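PDB 6MPR: malonate decarboxylase subunit alpha from Acinetobacter baumannii ATCC 17978, which probably serves as the transferase subunit of malonate decarboxylase, exchanging acetyl for malonyl groups on the acyl carrier protein. Local coordinates for residues H141-I144 and E145-R149; K240-K243 and P244-L248; I481-L484 and Y485-S488. All coordinates share one frame; numbering follows the deposited sequence. Where two conformers were deposited one is given.

Contact 1: H141-I144 and E145-R149; sequences HTYI and ELYSR
Arg-149 NH1 donates to His-141 NE2 over 2.9 Å, with an N-H...N angle of 160°. Donor and acceptor lie in the planes of both the guanidinium and the imidazole, so the flat groups meet edge to edge and nearly coplanar. Leu-146 occupies one face of the imidazole: its CD1 stands 3.7 Å from the ring centroid of His-141 and almost on the normal, a CH-pi contact. Glu-145, extended with CG anti to the backbone N (chi1 177°), sends OE2 back to accept a hydrogen bond from Thr-142 N at 3.0 Å, on the anti side of the carboxylate and somewhat out of its plane. Because Thr-142 is the N-cap of helix 143-149, this is the backbone half of a capping box; the threonine hydroxyl does not cap but bonds Gly-389 O. In the first turn, Tyr-143 O accepts from Tyr-147 N at 3.0 Å and also sits 3.3 Å above the centre of the Tyr-147 ring, while Ile-144 CG2 packs against CD2 of that ring. Farther out, Phe-116 O takes His-141 ND1, Asp-153 forms a salt bridge with Arg-149 and Asp-180 bonds the Tyr-147 hydroxyl. Glu-145 OE1 is hydrogen-bonded by His-403 and Arg-402 N of the second subunit.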
loop_
_atom_site.group_PDB
_atom_site.type_symbol
_atom_site.label_atom_id
_atom_site.label_comp_id
_atom_site.label_asym_id
_atom_site.label_seq_id
_atom_site.Cartn_x
_atom_site.Cartn_y
_atom_site.Cartn_z
ATOM N N HIS A 141 -5.077 -2.901 13.623
ATOM C CA HIS A 141 -4.818 -2.583 12.226
ATOM C C HIS A 141 -4.117 -3.745 11.536
ATOM O O HIS A 141 -3.557 -4.619 12.188
ATOM C CB HIS A 141 -3.884 -1.349 12.089
ATOM C CG HIS A 141 -4.357 -0.115 12.797
ATOM N ND1 HIS A 141 -4.463 -0.019 14.171
ATOM C CD2 HIS A 141 -4.719 1.097 12.310
ATOM C CE1 HIS A 141 -4.885 1.189 14.495
ATOM N NE2 HIS A 141 -5.030 1.891 13.384
ATOM N N THR A 142 -4.092 -3.722 10.208
ATOM C CA THR A 142 -3.051 -4.474 9.510
ATOM C C THR A 142 -1.834 -3.553 9.349
ATOM O O THR A 142 -1.948 -2.340 9.461
ATOM C CB THR A 142 -3.562 -5.035 8.167
ATOM O OG1 THR A 142 -2.592 -5.936 7.590
ATOM C CG2 THR A 142 -3.916 -3.946 7.165
ATOM N N TYR A 143 -0.649 -4.144 9.161
ATOM C CA TYR A 143 0.599 -3.379 9.282
ATOM C C TYR A 143 0.597 -2.100 8.448
ATOM O O TYR A 143 0.801 -1.000 8.972
ATOM C CB TYR A 143 1.809 -4.221 8.866
ATOM C CG TYR A 143 2.184 -5.342 9.804
ATOM C CD1 TYR A 143 2.276 -5.140 11.179
ATOM C CD2 TYR A 143 2.459 -6.610 9.298
ATOM C CE1 TYR A 143 2.623 -6.177 12.022
ATOM C CE2 TYR A 143 2.803 -7.645 10.134
ATOM C CZ TYR A 143 2.896 -7.425 11.482
ATOM O OH TYR A 143 3.242 -8.458 12.315
ATOM N N ILE A 144 0.424 -2.226 7.130
ATOM C CA ILE A 144 0.597 -1.027 6.316
ATOM C C ILE A 144 -0.563 -0.059 6.476
ATOM O O ILE A 144 -0.407 1.123 6.163
ATOM C CB ILE A 144 0.818 -1.341 4.825
ATOM C CG1 ILE A 144 -0.387 -2.062 4.224
ATOM C CG2 ILE A 144 2.126 -2.120 4.649
ATOM C CD1 ILE A 144 -0.274 -2.241 2.727
ATOM N N GLU A 145 -1.719 -0.520 6.968
ATOM C CA GLU A 145 -2.765 0.409 7.401
ATOM C C GLU A 145 -2.285 1.272 8.563
ATOM O O GLU A 145 -2.495 2.494 8.579
ATOM C CB GLU A 145 -4.023 -0.385 7.783
ATOM C CG GLU A 145 -5.191 0.420 8.331
ATOM C CD GLU A 145 -6.278 -0.494 8.904
ATOM O OE1 GLU A 145 -7.396 -0.004 9.177
ATOM O OE2 GLU A 145 -5.996 -1.699 9.117
ATOM N N LEU A 146 -1.628 0.655 9.545
ATOM C CA LEU A 146 -1.110 1.428 10.667
ATOM C C LEU A 146 -0.036 2.407 10.191
ATOM O O LEU A 146 -0.038 3.574 10.597
ATOM C CB LEU A 146 -0.573 0.488 11.760
ATOM C CG LEU A 146 -0.062 1.141 13.051
ATOM C CD1 LEU A 146 -1.188 1.849 13.774
ATOM C CD2 LEU A 146 0.571 0.116 13.981
ATOM N N TYR A 147 0.883 1.964 9.314
ATOM C CA TYR A 147 1.889 2.907 8.809
ATOM C C TYR A 147 1.228 4.102 8.136
ATOM O O TYR A 147 1.729 5.232 8.217
ATOM C CB TYR A 147 2.836 2.267 7.785
ATOM C CG TYR A 147 3.494 0.960 8.150
ATOM C CD1 TYR A 147 3.716 0.603 9.469
ATOM C CD2 TYR A 147 3.916 0.076 7.138
ATOM C CE1 TYR A 147 4.299 -0.607 9.787
ATOM C CE2 TYR A 147 4.497 -1.136 7.446
ATOM C CZ TYR A 147 4.689 -1.472 8.770
ATOM O OH TYR A 147 5.277 -2.664 9.104
ATOM N N SER A 148 0.135 3.859 7.414
ATOM C CA SER A 148 -0.488 4.921 6.633
ATOM C C SER A 148 -1.093 5.999 7.521
ATOM O O SER A 148 -1.157 7.157 7.109
ATOM C CB SER A 148 -1.556 4.338 5.708
ATOM O OG SER A 148 -2.752 4.083 6.425
ATOM N N ARG A 149 -1.539 5.640 8.724
ATOM C CA ARG A 149 -2.122 6.633 9.616
ATOM C C ARG A 149 -1.087 7.593 10.170
ATOM O O ARG A 149 -1.465 8.663 10.667
ATOM C CB ARG A 149 -2.854 5.931 10.761
ATOM C CG ARG A 149 -4.050 5.140 10.266
ATOM C CD ARG A 149 -4.906 4.659 11.413
ATOM N NE ARG A 149 -5.615 5.763 12.055
ATOM C CZ ARG A 149 -6.319 5.640 13.177
ATOM N NH1 ARG A 149 -6.369 4.480 13.816
ATOM N NH2 ARG A 149 -6.946 6.689 13.689
#

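Contact 2: K240-K243 and P244-L248; sequences KHIK and PVHVL
Pro-244 begins helix 244-261, joined directly to Lys-243, the N-cap. As the first helical residue it stands where an N-H would have no carbonyl four residues back within the helix to bond, so its ring nitrogen costs the helix no hydrogen bond.

Val-245 directs CG1 past Lys-243 CB and over the centre of the neighbouring imidazole, 4.2 Å above the plane of the His-246 ring. Beyond the two segments the same side chain touches Glu-478.

His-246 makes the polar side-chain bond of the contact. With CG beside the backbone N (chi1 -58°), its ring turns back toward the start of the helix, and ND1 accepts Lys-243 N at 2.9 Å. The bond is straight, 168° at the hydrogen, although the donor is tilted 19° out of the ring plane. Lys-243 is the N-cap and His-246 the third helical residue, so the geometry matches the backbone half of a capping box, with an imidazole nitrogen in place of the usual carboxylate. ND1 as acceptor leaves any ring proton of a neutral histidine on NE2. Lys-243 runs its aliphatic chain, bent at its third and fourth torsions, past the ring, with CE 3.9 Å from CE1 of His-246. On the ring's stem, Ile-242 CG2 packs 3.8 Å from His-246 CB.

Val-247 closes the turn: its N donates to Lys-243 O at 3.2 Å, beside a weak bond to that oxygen from His-246 N. Its CG2 meets Ile-242 CG2 at 4.2 Å, pairing the residue before the cap with the fourth of the helix in a hydrophobic staple. Ile-242 also packs on Phe-272, Ala-276 and Leu-279 of helix 272-287, and Arg-539 bonds its carbonyl.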
loop_
_atom_site.group_PDB
_atom_site.type_symbol
_atom_site.label_atom_id
_atom_site.label_comp_id
_atom_site.label_asym_id
_atom_site.label_seq_id
_atom_site.Cartn_x
_atom_site.Cartn_y
_atom_site.Cartn_z
ATOM N N LYS A 240 10.848 -31.594 10.885
ATOM C CA LYS A 240 10.607 -32.852 11.589
ATOM C C LYS A 240 9.198 -32.930 12.161
ATOM O O LYS A 240 8.697 -34.040 12.385
ATOM C CB LYS A 240 11.626 -33.062 12.712
ATOM C CG LYS A 240 11.303 -32.291 13.986
ATOM C CD LYS A 240 12.184 -32.716 15.161
ATOM C CE LYS A 240 12.006 -31.754 16.329
ATOM N NZ LYS A 240 12.642 -32.210 17.596
ATOM N N HIS A 241 8.545 -31.787 12.379
ATOM C CA HIS A 241 7.199 -31.720 12.938
ATOM C C HIS A 241 6.103 -31.691 11.878
ATOM O O HIS A 241 4.923 -31.649 12.238
ATOM C CB HIS A 241 7.066 -30.490 13.838
ATOM C CG HIS A 241 7.826 -30.602 15.120
ATOM N ND1 HIS A 241 8.576 -29.566 15.633
ATOM C CD2 HIS A 241 7.952 -31.628 15.993
ATOM C CE1 HIS A 241 9.131 -29.949 16.769
ATOM N NE2 HIS A 241 8.768 -31.197 17.009
ATOM N N ILE A 242 6.455 -31.701 10.591
ATOM C CA ILE A 242 5.444 -31.804 9.545
ATOM C C ILE A 242 4.871 -33.217 9.533
ATOM O O ILE A 242 5.609 -34.209 9.570
ATOM C CB ILE A 242 6.042 -31.427 8.178
ATOM C CG1 ILE A 242 6.553 -29.981 8.181
ATOM C CG2 ILE A 242 5.006 -31.610 7.084
ATOM C CD1 ILE A 242 7.413 -29.618 6.960
ATOM N N LYS A 243 3.545 -33.318 9.468
ATOM C CA LYS A 243 2.851 -34.593 9.539
ATOM C C LYS A 243 2.224 -34.968 8.197
ATOM O O LYS A 243 2.130 -34.132 7.291
ATOM C CB LYS A 243 1.780 -34.540 10.640
ATOM C CG LYS A 243 2.369 -34.131 12.006
ATOM C CD LYS A 243 1.415 -34.391 13.161
ATOM C CE LYS A 243 0.364 -33.321 13.256
ATOM N NZ LYS A 243 -0.936 -33.886 13.711
ATOM N N PRO A 244 1.832 -36.241 8.014
ATOM C CA PRO A 244 1.134 -36.623 6.772
ATOM C C PRO A 244 -0.045 -35.732 6.405
ATOM O O PRO A 244 -0.226 -35.427 5.222
ATOM C CB PRO A 244 0.683 -38.059 7.066
ATOM C CG PRO A 244 1.748 -38.592 7.961
ATOM C CD PRO A 244 2.173 -37.423 8.832
ATOM N N VAL A 245 -0.849 -35.303 7.383
ATOM C CA VAL A 245 -1.996 -34.444 7.078
ATOM C C VAL A 245 -1.538 -33.131 6.436
ATOM O O VAL A 245 -2.203 -32.600 5.533
ATOM C CB VAL A 245 -2.845 -34.201 8.347
ATOM C CG1 VAL A 245 -2.055 -33.450 9.423
ATOM C CG2 VAL A 245 -4.120 -33.427 8.002
ATOM N N HIS A 246 -0.403 -32.579 6.894
ATOM C CA HIS A 246 0.113 -31.356 6.278
ATOM C C HIS A 246 0.515 -31.611 4.832
ATOM O O HIS A 246 0.274 -30.772 3.956
ATOM C CB HIS A 246 1.310 -30.818 7.059
ATOM C CG HIS A 246 1.022 -30.518 8.499
ATOM N ND1 HIS A 246 1.819 -30.978 9.523
ATOM C CD2 HIS A 246 0.035 -29.798 9.085
ATOM C CE1 HIS A 246 1.336 -30.559 10.679
ATOM N NE2 HIS A 246 0.256 -29.837 10.440
ATOM N N VAL A 247 1.141 -32.760 4.576
ATOM C CA VAL A 247 1.549 -33.131 3.221
ATOM C C VAL A 247 0.334 -33.308 2.314
ATOM O O VAL A 247 0.328 -32.849 1.167
ATOM C CB VAL A 247 2.405 -34.407 3.269
ATOM C CG1 VAL A 247 2.724 -34.903 1.859
ATOM C CG2 VAL A 247 3.669 -34.170 4.082
ATOM N N LEU A 248 -0.707 -33.980 2.811
ATOM C CA LEU A 248 -1.928 -34.171 2.029
ATOM C C LEU A 248 -2.536 -32.831 1.624
ATOM O O LEU A 248 -2.883 -32.616 0.457
ATOM C CB LEU A 248 -2.937 -35.003 2.830
ATOM C CG LEU A 248 -4.298 -35.330 2.206
ATOM C CD1 LEU A 248 -4.157 -36.178 0.956
ATOM C CD2 LEU A 248 -5.207 -36.038 3.246
#

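Contact 3: I481-L484 and Y485-S488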
loop_
_atom_site.group_PDB
_atom_site.type_symbol
_atom_site.label_atom_id
_atom_site.label_comp_id
_atom_site.label_asym_id
_atom_site.label_seq_id
_atom_site.Cartn_x
_atom_site.Cartn_y
_atom_site.Cartn_z
ATOM N N ILE A 481 -11.108 -29.279 -0.974
ATOM C CA ILE A 481 -11.163 -27.857 -1.299
ATOM C C ILE A 481 -12.600 -27.492 -1.638
ATOM O O ILE A 481 -13.247 -28.175 -2.438
ATOM C CB ILE A 481 -10.241 -27.489 -2.478
ATOM C CG1 ILE A 481 -8.792 -27.902 -2.213
ATOM C CG2 ILE A 481 -10.309 -25.984 -2.764
ATOM C CD1 ILE A 481 -7.918 -27.786 -3.445
ATOM N N ALA A 482 -13.087 -26.402 -1.054
ATOM C CA ALA A 482 -14.322 -25.771 -1.493
ATOM C C ALA A 482 -13.940 -24.559 -2.334
ATOM O O ALA A 482 -13.236 -23.662 -1.849
ATOM C CB ALA A 482 -15.197 -25.368 -0.299
ATOM N N TYR A 483 -14.367 -24.546 -3.601
ATOM C CA TYR A 483 -14.057 -23.425 -4.497
ATOM C C TYR A 483 -15.102 -22.325 -4.312
ATOM O O TYR A 483 -15.957 -22.080 -5.164
ATOM C CB TYR A 483 -13.985 -23.887 -5.950
ATOM C CG TYR A 483 -12.825 -24.808 -6.253
ATOM C CD1 TYR A 483 -11.518 -24.324 -6.301
ATOM C CD2 TYR A 483 -13.034 -26.160 -6.509
ATOM C CE1 TYR A 483 -10.451 -25.163 -6.580
ATOM C CE2 TYR A 483 -11.973 -27.008 -6.797
ATOM C CZ TYR A 483 -10.684 -26.504 -6.821
ATOM O OH TYR A 483 -9.635 -27.348 -7.105
ATOM N N LEU A 484 -14.972 -21.624 -3.177
ATOM C CA LEU A 484 -15.980 -20.653 -2.755
ATOM C C LEU A 484 -16.154 -19.518 -3.760
ATOM O O LEU A 484 -17.241 -18.937 -3.845
ATOM C CB LEU A 484 -15.617 -20.086 -1.378
ATOM C CG LEU A 484 -15.541 -21.032 -0.175
ATOM C CD1 LEU A 484 -15.192 -20.231 1.090
ATOM C CD2 LEU A 484 -16.838 -21.845 0.017
ATOM N N TYR A 485 -15.110 -19.184 -4.530
ATOM C CA TYR A 485 -15.248 -18.110 -5.510
ATOM C C TYR A 485 -16.338 -18.402 -6.527
ATOM O O TYR A 485 -16.826 -17.471 -7.179
ATOM C CB TYR A 485 -13.925 -17.848 -6.238
ATOM C CG TYR A 485 -13.541 -18.838 -7.318
ATOM C CD1 TYR A 485 -12.789 -19.982 -7.019
ATOM C CD2 TYR A 485 -13.876 -18.610 -8.645
ATOM C CE1 TYR A 485 -12.434 -20.873 -7.997
ATOM C CE2 TYR A 485 -13.513 -19.503 -9.640
ATOM C CZ TYR A 485 -12.791 -20.628 -9.308
ATOM O OH TYR A 485 -12.435 -21.515 -10.281
ATOM N N LYS A 486 -16.720 -19.668 -6.680
ATOM C CA LYS A 486 -17.725 -20.072 -7.650
ATOM C C LYS A 486 -19.101 -20.271 -7.036
ATOM O O LYS A 486 -20.048 -20.537 -7.778
ATOM C CB LYS A 486 -17.297 -21.364 -8.354
ATOM C CG LYS A 486 -16.533 -21.149 -9.639
ATOM C CD LYS A 486 -16.116 -22.472 -10.252
ATOM C CE LYS A 486 -15.354 -23.329 -9.255
ATOM N NZ LYS A 486 -14.842 -24.578 -9.883
ATOM N N ALA A 487 -19.237 -20.161 -5.712
ATOM C CA ALA A 487 -20.546 -20.330 -5.090
ATOM C C ALA A 487 -21.547 -19.352 -5.701
ATOM O O ALA A 487 -21.256 -18.163 -5.857
ATOM C CB ALA A 487 -20.449 -20.124 -3.580
ATOM N N SER A 488 -22.719 -19.869 -6.081
ATOM C CA SER A 488 -23.739 -19.061 -6.742
ATOM C C SER A 488 -24.627 -18.303 -5.767
ATOM O O SER A 488 -25.270 -17.325 -6.165
ATOM C CB SER A 488 -24.615 -19.945 -7.633
ATOM O OG SER A 488 -25.227 -20.979 -6.878
HETATM O O HOH W 1 -19.230 -16.730 -4.941
#
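Tyr-483 and Tyr-485 run side by side in the same direction, and CD1 of Tyr-483 comes to the edge of the Tyr-485 ring, near its plane, 4.0 Å from CE1 of Tyr-485. One face of the Tyr-483 ring bears Ile-481 CG2, 3.9 Å above the Tyr-483 plane and displaced toward the rim. Lys-486, bent at its third torsion (chi3 -54°), also lies alongside Tyr-483; its CE touches Tyr-483 CB at 3.6 Å, and NZ, oblique to the ring, makes a weak hydrogen bond to Gly-522 O. His-474 meets both tyrosine rings.

The backbone brings these groups together by turning sharply as strand 480-482 ends. Tyr-483 is the centre of an inverse gamma turn, closed by a weak bond from Leu-484 N to Ala-482 O, and a short 3-10 segment follows. Its two i to i+3 bonds are Lys-486 N to Tyr-483 O, 2.9 Å, and Ala-487 N to Leu-484 O, 3.0 Å. A water spans the exit of the turn, 2.6 Å from Ala-487 O and 3.2 Å from Leu-484 O.

Lys-260 makes a cation-pi contact with the Tyr-483 ring, and Gly-256 O engages its hydroxyl. Both the pi system and the polar end of this buried side chain therefore have partners, which probably fixes the position of the ring.

How the contacts relate
The contacts follow one another along the chain. Contact 1 lies just after strand 136-140, an outermost strand of the eight-stranded parallel sheet. Contact 2 comes after strand 221-224 of that sheet, where helix 244-261 leads into strand 265-268 of the mixed sheet; contact 3 ends strand 480-482 of that second sheet. Centres of contacts 1 and 2 are 34 Å apart, and those of 1 and 3 are 30 Å apart. Contacts 2 and 3, with centres 26 Å apart and nearest atoms about 8 Å, are linked by helix 244-261: contact 2 starts it, whereas Gly-256, Lys-260 and His-261 near its far end meet contact 3. Contact 1 thus joins the first sheet's side to the subunit interface, and this helix ties contacts 2 and 3 together beside the second sheet.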